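Local coordinates for protein aromatic amino acid aminotransferase I (Candida albicans WO-1, PDB 6HNU) that probably catalyses the pyridoxal 5'-phosphate-dependent transfer of the amino group of aromatic L-amino acids to 2-oxoglutarate, giving aromatic oxo-acids and L-glutamate, at residues T158-E163 against S200-N205; F188-E193 against K208-I213; K230-I235 against F241-D246. All coordinates share one frame; numbering follows the deposited sequence.

Contact 1 (T158-E163 against S200-N205)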
loop_
_atom_site.group_PDB
_atom_site.type_symbol
_atom_site.label_atom_id
_atom_site.label_comp_id
_atom_site.label_asym_id
_atom_site.label_seq_id
_atom_site.Cartn_x
_atom_site.Cartn_y
_atom_site.Cartn_z
ATOM N N THR B 158 13.684 -12.645 16.781
ATOM C CA THR B 158 13.971 -11.407 17.534
ATOM C C THR B 158 14.559 -10.357 16.607
ATOM O O THR B 158 15.444 -10.684 15.764
ATOM C CB THR B 158 14.921 -11.692 18.708
ATOM O OG1 THR B 158 14.162 -12.491 19.608
ATOM C CG2 THR B 158 15.371 -10.444 19.438
ATOM N N ILE B 159 14.137 -9.123 16.833
ATOM C CA ILE B 159 14.854 -7.900 16.355
ATOM C C ILE B 159 15.282 -7.053 17.553
ATOM O O ILE B 159 14.645 -7.146 18.648
ATOM C CB ILE B 159 13.977 -7.102 15.377
ATOM C CG1 ILE B 159 12.693 -6.581 16.024
ATOM C CG2 ILE B 159 13.710 -7.980 14.179
ATOM C CD1 ILE B 159 11.998 -5.509 15.206
ATOM N N LEU B 160 16.316 -6.233 17.356
ATOM C CA LEU B 160 16.700 -5.218 18.346
ATOM C C LEU B 160 16.034 -3.912 17.926
ATOM O O LEU B 160 16.050 -3.601 16.692
ATOM C CB LEU B 160 18.222 -5.081 18.417
ATOM C CG LEU B 160 18.984 -6.389 18.669
ATOM C CD1 LEU B 160 20.464 -6.136 18.583
ATOM C CD2 LEU B 160 18.597 -6.950 20.017
ATOM N N VAL B 161 15.469 -3.213 18.911
ATOM C CA VAL B 161 14.844 -1.870 18.739
ATOM C C VAL B 161 15.421 -0.941 19.801
ATOM O O VAL B 161 15.839 -1.445 20.853
ATOM C CB VAL B 161 13.309 -1.906 18.799
ATOM C CG1 VAL B 161 12.699 -2.863 17.764
ATOM C CG2 VAL B 161 12.799 -2.265 20.195
ATOM N N GLU B 162 15.387 0.374 19.537
ATOM C CA GLU B 162 15.681 1.425 20.530
ATOM C C GLU B 162 14.725 1.238 21.717
ATOM O O GLU B 162 13.536 0.966 21.500
ATOM C CB GLU B 162 15.643 2.802 19.868
ATOM C CG GLU B 162 16.811 2.947 18.913
ATOM C CD GLU B 162 16.663 3.919 17.760
ATOM O OE1 GLU B 162 15.551 4.056 17.237
ATOM O OE2 GLU B 162 17.710 4.451 17.347
ATOM N N GLU B 163 15.211 1.380 22.952
ATOM C CA GLU B 163 14.371 1.024 24.125
ATOM C C GLU B 163 13.185 1.978 24.233
ATOM O O GLU B 163 12.211 1.568 24.835
ATOM C CB GLU B 163 15.149 0.982 25.442
ATOM C CG GLU B 163 15.513 2.347 25.977
ATOM C CD GLU B 163 16.224 2.332 27.327
ATOM O OE1 GLU B 163 17.311 2.891 27.399
ATOM O OE2 GLU B 163 15.673 1.800 28.270
ATOM N N SER B 200 27.596 -9.943 22.881
ATOM C CA SER B 200 28.754 -10.810 23.235
ATOM C C SER B 200 28.265 -12.030 24.029
ATOM O O SER B 200 28.948 -13.041 23.948
ATOM C CB SER B 200 29.828 -10.082 23.999
ATOM O OG SER B 200 29.327 -9.730 25.281
ATOM N N ARG B 201 27.153 -11.921 24.762
ATOM C CA ARG B 201 26.598 -13.025 25.603
ATOM C C ARG B 201 25.245 -13.495 25.056
ATOM O O ARG B 201 24.473 -14.145 25.813
ATOM C CB ARG B 201 26.480 -12.601 27.064
ATOM C CG ARG B 201 26.292 -11.112 27.282
ATOM C CD ARG B 201 25.728 -10.789 28.647
ATOM N NE ARG B 201 24.283 -10.701 28.496
ATOM C CZ ARG B 201 23.555 -9.582 28.368
ATOM N NH1 ARG B 201 24.118 -8.373 28.428
ATOM N NH2 ARG B 201 22.238 -9.708 28.201
ATOM N N TRP B 202 24.949 -13.199 23.788
ATOM C CA TRP B 202 23.616 -13.519 23.218
ATOM C C TRP B 202 23.350 -15.023 23.346
ATOM O O TRP B 202 24.151 -15.807 22.805
ATOM C CB TRP B 202 23.492 -13.104 21.749
ATOM C CG TRP B 202 22.072 -13.207 21.294
ATOM C CD1 TRP B 202 21.491 -14.240 20.612
ATOM C CD2 TRP B 202 21.031 -12.263 21.574
ATOM N NE1 TRP B 202 20.159 -13.994 20.426
ATOM C CE2 TRP B 202 19.844 -12.783 20.998
ATOM C CE3 TRP B 202 20.991 -11.006 22.182
ATOM C CZ2 TRP B 202 18.640 -12.087 21.037
ATOM C CZ3 TRP B 202 19.787 -10.339 22.247
ATOM C CH2 TRP B 202 18.630 -10.866 21.669
ATOM N N VAL B 203 22.236 -15.405 23.950
ATOM C CA VAL B 203 21.807 -16.841 23.952
ATOM C C VAL B 203 20.775 -17.089 22.832
ATOM O O VAL B 203 19.889 -16.238 22.614
ATOM C CB VAL B 203 21.286 -17.294 25.333
ATOM C CG1 VAL B 203 20.110 -16.485 25.818
ATOM C CG2 VAL B 203 20.882 -18.755 25.309
ATOM N N GLY B 204 20.883 -18.245 22.171
ATOM C CA GLY B 204 19.909 -18.754 21.182
ATOM C C GLY B 204 20.118 -18.089 19.836
ATOM O O GLY B 204 21.235 -17.541 19.587
ATOM N N ASN B 205 19.123 -18.145 18.964
ATOM C CA ASN B 205 19.290 -17.609 17.592
ATOM C C ASN B 205 19.483 -16.087 17.702
ATOM O O ASN B 205 18.735 -15.393 18.421
ATOM C CB ASN B 205 18.159 -18.010 16.645
ATOM C CG ASN B 205 18.099 -19.503 16.388
ATOM O OD1 ASN B 205 19.110 -20.122 16.072
ATOM N ND2 ASN B 205 16.909 -20.069 16.478
#
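Thr-158 and Trp-202 come at each other from opposite directions, the methyl of the threonine approaching the six-membered half of the indole obliquely. CG2 of Thr-158 lies 4.0 Å from both CZ2 and CH2 of Trp-202. The threonine torsion accounts for this: with OG1 beside the backbone N (chi1 -68°), CG2 swings anti to that N and becomes the branch presented to the tryptophan. Two residues further along the strand, Leu-160 starts out less directly aimed at the loop, but its end closes in, bringing CD2 to 4.2 Å from CZ3 of Trp-202. Both strand residues are buried, and this apolar patch is the close-packed part. Here the loop after helix 192-200 packs on strand 158-162 of the mixed sheet in the large domain of this fold-type I aminotransferase.

The loop's own side is looser: Gly-204 and Asn-205 are exposed, and the tryptophan is partly so. Here the loop holds its own ring: NE1 of Trp-202 donates to the backbone O of Asn-205 at 2.8 Å, with an N-H...O angle of 154°. The donor sits well above the carbonyl plane, 53° out of it. Gln-447 touches the tryptophan side chain from another loop and also accepts a hydrogen bond from the backbone N of Val-203.

The chemistry thus divides the indole in two: its nitrogen is satisfied within the loop, which restrains the turn of the ring, while its benzene carbons meet the strand through dispersion contacts alone.

Contact 2 (F188-E193 against K208-I213). With PLP (pyridoxal-5'-phosphate), chain I.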
loop_
_atom_site.group_PDB
_atom_site.type_symbol
_atom_site.label_atom_id
_atom_site.label_comp_id
_atom_site.label_asym_id
_atom_site.label_seq_id
_atom_site.Cartn_x
_atom_site.Cartn_y
_atom_site.Cartn_z
ATOM N N PHE B 188 21.665 10.696 23.952
ATOM C CA PHE B 188 22.244 10.824 22.582
ATOM C C PHE B 188 21.928 9.592 21.732
ATOM O O PHE B 188 22.502 9.514 20.640
ATOM C CB PHE B 188 23.752 11.085 22.653
ATOM C CG PHE B 188 24.109 12.271 23.515
ATOM C CD1 PHE B 188 23.710 13.550 23.155
ATOM C CD2 PHE B 188 24.761 12.091 24.720
ATOM C CE1 PHE B 188 24.047 14.642 23.949
ATOM C CE2 PHE B 188 25.082 13.180 25.519
ATOM C CZ PHE B 188 24.705 14.446 25.140
ATOM N N GLY B 189 21.128 8.647 22.261
ATOM C CA GLY B 189 20.648 7.443 21.567
ATOM C C GLY B 189 21.277 6.162 22.067
ATOM O O GLY B 189 21.782 6.112 23.192
ATOM N N ILE B 190 21.250 5.142 21.221
ATOM C CA ILE B 190 21.800 3.795 21.512
ATOM C C ILE B 190 23.215 3.987 22.091
ATOM O O ILE B 190 24.043 4.674 21.459
ATOM C CB ILE B 190 21.850 2.960 20.229
ATOM C CG1 ILE B 190 20.461 2.558 19.741
ATOM C CG2 ILE B 190 22.777 1.763 20.374
ATOM C CD1 ILE B 190 20.476 1.932 18.357
ATOM N N ILE B 191 23.513 3.249 23.156
ATOM C CA ILE B 191 24.877 3.220 23.765
ATOM C C ILE B 191 25.616 2.038 23.161
ATOM O O ILE B 191 25.302 0.883 23.477
ATOM C CB ILE B 191 24.795 3.131 25.306
ATOM C CG1 ILE B 191 23.994 4.284 25.919
ATOM C CG2 ILE B 191 26.236 3.052 25.840
ATOM C CD1 ILE B 191 23.680 4.114 27.402
ATOM N N PRO B 192 26.614 2.246 22.270
ATOM C CA PRO B 192 27.254 1.115 21.608
ATOM C C PRO B 192 27.826 0.052 22.553
ATOM O O PRO B 192 27.653 -1.114 22.240
ATOM C CB PRO B 192 28.334 1.804 20.769
ATOM C CG PRO B 192 27.695 3.149 20.472
ATOM C CD PRO B 192 27.156 3.532 21.832
ATOM N N GLU B 193 28.501 0.435 23.665
ATOM C CA GLU B 193 29.100 -0.573 24.582
ATOM C C GLU B 193 28.023 -1.580 25.058
ATOM O O GLU B 193 28.314 -2.762 25.118
ATOM C CB GLU B 193 29.788 0.065 25.798
ATOM C CG GLU B 193 30.044 -0.942 26.915
ATOM C CD GLU B 193 30.784 -0.450 28.150
ATOM O OE1 GLU B 193 30.772 0.748 28.372
ATOM O OE2 GLU B 193 31.349 -1.290 28.885
ATOM N N LYS B 208 17.757 -10.871 13.952
ATOM C CA LYS B 208 17.869 -10.695 12.478
ATOM C C LYS B 208 18.419 -9.317 12.150
ATOM O O LYS B 208 19.177 -9.198 11.182
ATOM C CB LYS B 208 16.509 -10.918 11.823
ATOM C CG LYS B 208 15.878 -12.243 12.197
ATOM C CD LYS B 208 16.741 -13.474 11.935
ATOM C CE LYS B 208 17.206 -13.616 10.498
ATOM N NZ LYS B 208 16.086 -14.020 9.608
ATOM N N PHE B 209 18.057 -8.306 12.922
ATOM C CA PHE B 209 18.525 -6.939 12.645
ATOM C C PHE B 209 18.280 -6.019 13.838
ATOM O O PHE B 209 17.546 -6.344 14.815
ATOM C CB PHE B 209 17.842 -6.438 11.363
ATOM C CG PHE B 209 16.340 -6.321 11.374
ATOM C CD1 PHE B 209 15.687 -5.331 12.106
ATOM C CD2 PHE B 209 15.574 -7.130 10.560
ATOM C CE1 PHE B 209 14.313 -5.225 12.089
ATOM C CE2 PHE B 209 14.195 -6.996 10.514
ATOM C CZ PHE B 209 13.565 -6.032 11.270
ATOM N N LEU B 210 18.838 -4.826 13.690
ATOM C CA LEU B 210 18.579 -3.666 14.562
ATOM C C LEU B 210 17.756 -2.651 13.780
ATOM O O LEU B 210 18.111 -2.362 12.630
ATOM C CB LEU B 210 19.905 -3.061 15.040
ATOM C CG LEU B 210 19.787 -1.651 15.624
ATOM C CD1 LEU B 210 19.086 -1.653 16.960
ATOM C CD2 LEU B 210 21.155 -0.999 15.757
ATOM N N TYR B 211 16.659 -2.208 14.385
ATOM C CA TYR B 211 15.740 -1.180 13.852
ATOM C C TYR B 211 16.107 0.120 14.556
ATOM O O TYR B 211 15.976 0.175 15.767
ATOM C CB TYR B 211 14.273 -1.594 14.087
ATOM C CG TYR B 211 13.251 -0.514 13.822
ATOM C CD1 TYR B 211 12.997 -0.071 12.534
ATOM C CD2 TYR B 211 12.560 0.092 14.857
ATOM C CE1 TYR B 211 12.104 0.947 12.273
ATOM C CE2 TYR B 211 11.649 1.111 14.629
ATOM C CZ TYR B 211 11.435 1.550 13.330
ATOM O OH TYR B 211 10.554 2.554 13.109
ATOM N N THR B 212 16.532 1.135 13.807
ATOM C CA THR B 212 16.989 2.421 14.350
ATOM C C THR B 212 16.351 3.573 13.589
ATOM O O THR B 212 16.445 3.639 12.356
ATOM C CB THR B 212 18.526 2.483 14.428
ATOM O OG1 THR B 212 18.881 3.750 14.956
ATOM C CG2 THR B 212 19.245 2.312 13.107
ATOM N N ILE B 213 15.791 4.509 14.331
ATOM C CA ILE B 213 15.410 5.828 13.760
ATOM C C ILE B 213 16.547 6.766 14.133
ATOM O O ILE B 213 16.418 7.518 15.120
ATOM C CB ILE B 213 14.042 6.252 14.316
ATOM C CG1 ILE B 213 13.024 5.116 14.236
ATOM C CG2 ILE B 213 13.555 7.498 13.612
ATOM C CD1 ILE B 213 11.857 5.230 15.196
HETATM N N1 PLP I . 8.818 5.735 10.704
HETATM C C2 PLP I . 8.941 6.517 11.780
HETATM C C2A PLP I . 9.980 6.183 12.791
HETATM C C3 PLP I . 8.115 7.623 11.969
HETATM O O3 PLP I . 8.248 8.340 13.126
HETATM C C4 PLP I . 7.122 7.902 11.009
HETATM C C4A PLP I . 6.223 9.039 11.203
HETATM C C5 PLP I . 7.033 7.095 9.867
HETATM C C6 PLP I . 7.878 6.018 9.776
HETATM C C5A PLP I . 5.948 7.292 8.837
HETATM O O4P PLP I . 6.496 7.249 7.491
HETATM P P PLP I . 5.639 7.288 6.203
HETATM O O1P PLP I . 6.718 7.375 5.148
HETATM O O2P PLP I . 4.737 8.550 6.305
HETATM O O3P PLP I . 4.818 6.002 6.152
#
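Ile-190 and Thr-212 bring their CA atoms to 8.7 Å, the closest backbone approach of the two segments and too far for backbone pairing, so they meet through side chains. Both lie in the central mixed sheet of the aminotransferase large domain, a fold-type I architecture. Strands 158-162 and 179-186 come between 209-212 and the short edge strand 189-190 in its order. Ile-190 reaches across from that edge just before the chain enters helix 192-200, whose N-cap position is taken by Ile-191.

Ile-190 and Leu-210 point at each other tip to tip. The CD1 methyl of Ile-190 sits 4.0 Å from CD2 and 4.1 Å from CD1 of Leu-210, so a single methyl faces both branches of the leucine fork. An extended isoleucine chain (chi2 171°) carries CD1 that far out. Ile-232 of helix 226-239 touches both side chains, which places the pair in the buried layer between sheet and helix.

Thr-212 borders the same methyl with its hydroxyl: OG1 is 4.2 Å from CD1 of Ile-190. That oxygen is hydrogen-bonded to OE2 of Glu-162, whose OE1 accepts from the backbone N of Ile-213. A buried carboxylate therefore holds the end of strand 209-212 by two points.

Tyr-211, between Leu-210 and Thr-212 in sequence, leaves the strand away from Ile-190, and its hydroxyl ends near the cofactor. There it is hydrogen-bonded to Asp-246, and its OH lies 3.7 Å from the methyl carbon C2A of pyridoxal-5'-phosphate.

Contact 3 (K230-I235 against F241-D246). With PLP (pyridoxal-5'-phosphate), chain I.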
loop_
_atom_site.group_PDB
_atom_site.type_symbol
_atom_site.label_atom_id
_atom_site.label_comp_id
_atom_site.label_asym_id
_atom_site.label_seq_id
_atom_site.Cartn_x
_atom_site.Cartn_y
_atom_site.Cartn_z
ATOM N N LYS B 230 29.511 4.420 13.445
ATOM C CA LYS B 230 30.685 3.584 13.109
ATOM C C LYS B 230 30.709 2.398 14.065
ATOM O O LYS B 230 30.862 1.265 13.608
ATOM C CB LYS B 230 31.973 4.413 13.154
ATOM C CG LYS B 230 32.128 5.364 11.971
ATOM C CD LYS B 230 33.261 6.389 12.139
ATOM C CE LYS B 230 33.009 7.657 11.352
ATOM N NZ LYS B 230 33.909 8.764 11.768
ATOM N N GLN B 231 30.548 2.649 15.357
ATOM C CA GLN B 231 30.697 1.549 16.344
ATOM C C GLN B 231 29.542 0.552 16.183
ATOM O O GLN B 231 29.783 -0.647 16.318
ATOM C CB GLN B 231 30.706 2.133 17.747
ATOM C CG GLN B 231 32.021 2.811 18.096
ATOM C CD GLN B 231 31.891 3.453 19.451
ATOM O OE1 GLN B 231 32.463 2.983 20.426
ATOM N NE2 GLN B 231 31.064 4.484 19.542
ATOM N N ILE B 232 28.334 1.049 15.948
ATOM C CA ILE B 232 27.115 0.188 15.801
ATOM C C ILE B 232 27.254 -0.632 14.514
ATOM O O ILE B 232 26.989 -1.857 14.566
ATOM C CB ILE B 232 25.820 1.017 15.891
ATOM C CG1 ILE B 232 25.584 1.529 17.315
ATOM C CG2 ILE B 232 24.627 0.219 15.390
ATOM C CD1 ILE B 232 24.735 2.782 17.407
ATOM N N TYR B 233 27.728 -0.019 13.431
ATOM C CA TYR B 233 27.978 -0.729 12.145
ATOM C C TYR B 233 28.963 -1.877 12.393
ATOM O O TYR B 233 28.719 -3.027 11.980
ATOM C CB TYR B 233 28.436 0.234 11.038
ATOM C CG TYR B 233 28.529 -0.479 9.719
ATOM C CD1 TYR B 233 27.368 -0.810 9.029
ATOM C CD2 TYR B 233 29.723 -1.002 9.256
ATOM C CE1 TYR B 233 27.392 -1.544 7.862
ATOM C CE2 TYR B 233 29.768 -1.718 8.065
ATOM C CZ TYR B 233 28.599 -2.004 7.372
ATOM O OH TYR B 233 28.612 -2.737 6.221
ATOM N N ASP B 234 30.042 -1.609 13.139
ATOM C CA ASP B 234 31.066 -2.651 13.465
ATOM C C ASP B 234 30.420 -3.811 14.240
ATOM O O ASP B 234 30.782 -4.978 13.990
ATOM C CB ASP B 234 32.266 -2.049 14.209
ATOM C CG ASP B 234 33.138 -1.164 13.336
ATOM O OD1 ASP B 234 32.922 -1.167 12.151
ATOM O OD2 ASP B 234 33.990 -0.447 13.876
ATOM N N ILE B 235 29.497 -3.524 15.144
ATOM C CA ILE B 235 28.780 -4.575 15.918
ATOM C C ILE B 235 27.903 -5.383 14.958
ATOM O O ILE B 235 27.941 -6.616 15.019
ATOM C CB ILE B 235 27.993 -3.924 17.059
ATOM C CG1 ILE B 235 28.964 -3.285 18.060
ATOM C CG2 ILE B 235 27.051 -4.911 17.709
ATOM C CD1 ILE B 235 28.298 -2.300 18.944
ATOM N N PHE B 241 24.207 -9.206 11.753
ATOM C CA PHE B 241 22.775 -8.852 11.680
ATOM C C PHE B 241 22.688 -7.616 10.778
ATOM O O PHE B 241 23.720 -6.937 10.578
ATOM C CB PHE B 241 22.122 -8.713 13.063
ATOM C CG PHE B 241 22.726 -7.685 13.991
ATOM C CD1 PHE B 241 22.450 -6.329 13.844
ATOM C CD2 PHE B 241 23.551 -8.071 15.032
ATOM C CE1 PHE B 241 23.057 -5.401 14.675
ATOM C CE2 PHE B 241 24.114 -7.143 15.893
ATOM C CZ PHE B 241 23.853 -5.812 15.719
ATOM N N LEU B 242 21.511 -7.357 10.218
ATOM C CA LEU B 242 21.291 -6.164 9.360
ATOM C C LEU B 242 21.014 -4.934 10.214
ATOM O O LEU B 242 20.630 -5.033 11.389
ATOM C CB LEU B 242 20.114 -6.399 8.405
ATOM C CG LEU B 242 20.161 -7.686 7.593
ATOM C CD1 LEU B 242 18.822 -7.979 6.982
ATOM C CD2 LEU B 242 21.229 -7.622 6.542
ATOM N N ILE B 243 21.118 -3.766 9.599
ATOM C CA ILE B 243 20.642 -2.526 10.254
ATOM C C ILE B 243 19.546 -1.974 9.364
ATOM O O ILE B 243 19.801 -1.782 8.154
ATOM C CB ILE B 243 21.775 -1.505 10.489
ATOM C CG1 ILE B 243 22.797 -1.987 11.516
ATOM C CG2 ILE B 243 21.205 -0.141 10.852
ATOM C CD1 ILE B 243 24.067 -1.165 11.533
ATOM N N ILE B 244 18.387 -1.732 9.960
ATOM C CA ILE B 244 17.261 -1.120 9.241
ATOM C C ILE B 244 17.195 0.296 9.780
ATOM O O ILE B 244 16.836 0.461 10.955
ATOM C CB ILE B 244 15.948 -1.907 9.456
ATOM C CG1 ILE B 244 16.075 -3.419 9.250
ATOM C CG2 ILE B 244 14.829 -1.282 8.645
ATOM C CD1 ILE B 244 16.591 -3.891 7.881
ATOM N N GLU B 245 17.499 1.256 8.922
ATOM C CA GLU B 245 17.542 2.681 9.289
ATOM C C GLU B 245 16.263 3.268 8.685
ATOM O O GLU B 245 16.139 3.452 7.462
ATOM C CB GLU B 245 18.874 3.407 8.991
ATOM C CG GLU B 245 19.259 3.612 7.527
ATOM C CD GLU B 245 20.533 4.413 7.280
ATOM O OE1 GLU B 245 21.015 5.092 8.231
ATOM O OE2 GLU B 245 20.989 4.479 6.073
ATOM N N ASP B 246 15.326 3.531 9.572
ATOM C CA ASP B 246 14.025 4.119 9.241
ATOM C C ASP B 246 14.191 5.620 9.400
ATOM O O ASP B 246 14.213 6.121 10.528
ATOM C CB ASP B 246 12.932 3.489 10.089
ATOM C CG ASP B 246 11.567 4.066 9.873
ATOM O OD1 ASP B 246 11.381 4.881 8.896
ATOM O OD2 ASP B 246 10.685 3.696 10.689
HETATM N N1 PLP I . 8.818 5.735 10.704
HETATM C C2 PLP I . 8.941 6.517 11.780
HETATM C C2A PLP I . 9.980 6.183 12.791
HETATM C C3 PLP I . 8.115 7.623 11.969
HETATM O O3 PLP I . 8.248 8.340 13.126
HETATM C C4 PLP I . 7.122 7.902 11.009
HETATM C C4A PLP I . 6.223 9.039 11.203
HETATM C C5 PLP I . 7.033 7.095 9.867
HETATM C C6 PLP I . 7.878 6.018 9.776
HETATM C C5A PLP I . 5.948 7.292 8.837
HETATM O O4P PLP I . 6.496 7.249 7.491
HETATM P P PLP I . 5.639 7.288 6.203
HETATM O O1P PLP I . 6.718 7.375 5.148
HETATM O O2P PLP I . 4.737 8.550 6.305
HETATM O O3P PLP I . 4.818 6.002 6.152
#
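Ile-243 pushes its CD1 methyl against the backbone and side chains of one helical turn, 4.0 Å from CA of Tyr-233 and 4.1 Å from CG2 of Ile-232. This is the helix-on-strand half of a beta-alpha-beta crossover, in which helix 226-239 links the parallel neighbours 209-212 and 242-246. The two isoleucines cross at about a right angle. Tyr-233 crosses Ile-243 obliquely, with its CD1 at 4.2 Å from CD1 of Ile-243; its hydroxyl is hydrogen-bonded to Asp-287.

Nearer the turn, Ile-235 and Phe-241 run side by side. CG2 of Ile-235 comes up to the edge of the phenyl ring, near its plane, and stands 3.9 Å from CZ of Phe-241. CG of Phe-241 sits between the backbone N and the carbonyl carbon (chi1 59°), and the end of the side chain comes nearer the helix; Leu-210 and Met-199 touch it from elsewhere in the core.

The side-chain contacts across the interface are apolar. At the far end of the strand Asp-246 reaches the cofactor: OD1 has a weak hydrogen bond with ND2 of Asn-141, and OD2 of Asp-246 lies 2.8 Å from the pyridine N1 of pyridoxal-5'-phosphate.

All three contacts reach the mixed sheet of the large domain, on the same side of the chain's centre, with strands 158-162, 209-212 and 242-246 lying parallel and adjacent in it. Along the chain, contacts 1 and 2 cross, their segments alternating, whereas contact 3 opens after both have closed. Contacts 2 and 3 are nearest, with centres about 7 Å apart, and are joined by the backbone bond from Ile-244 to Leu-210; the centre of contact 1 is about 11 Å from that of contact 2 and about 13 Å from that of contact 3. Contact 1 packs a loop on the sheet away from the cofactor, while segments 208-213 and 241-246 both end at it, so core packing and cofactor pocket share the same strands.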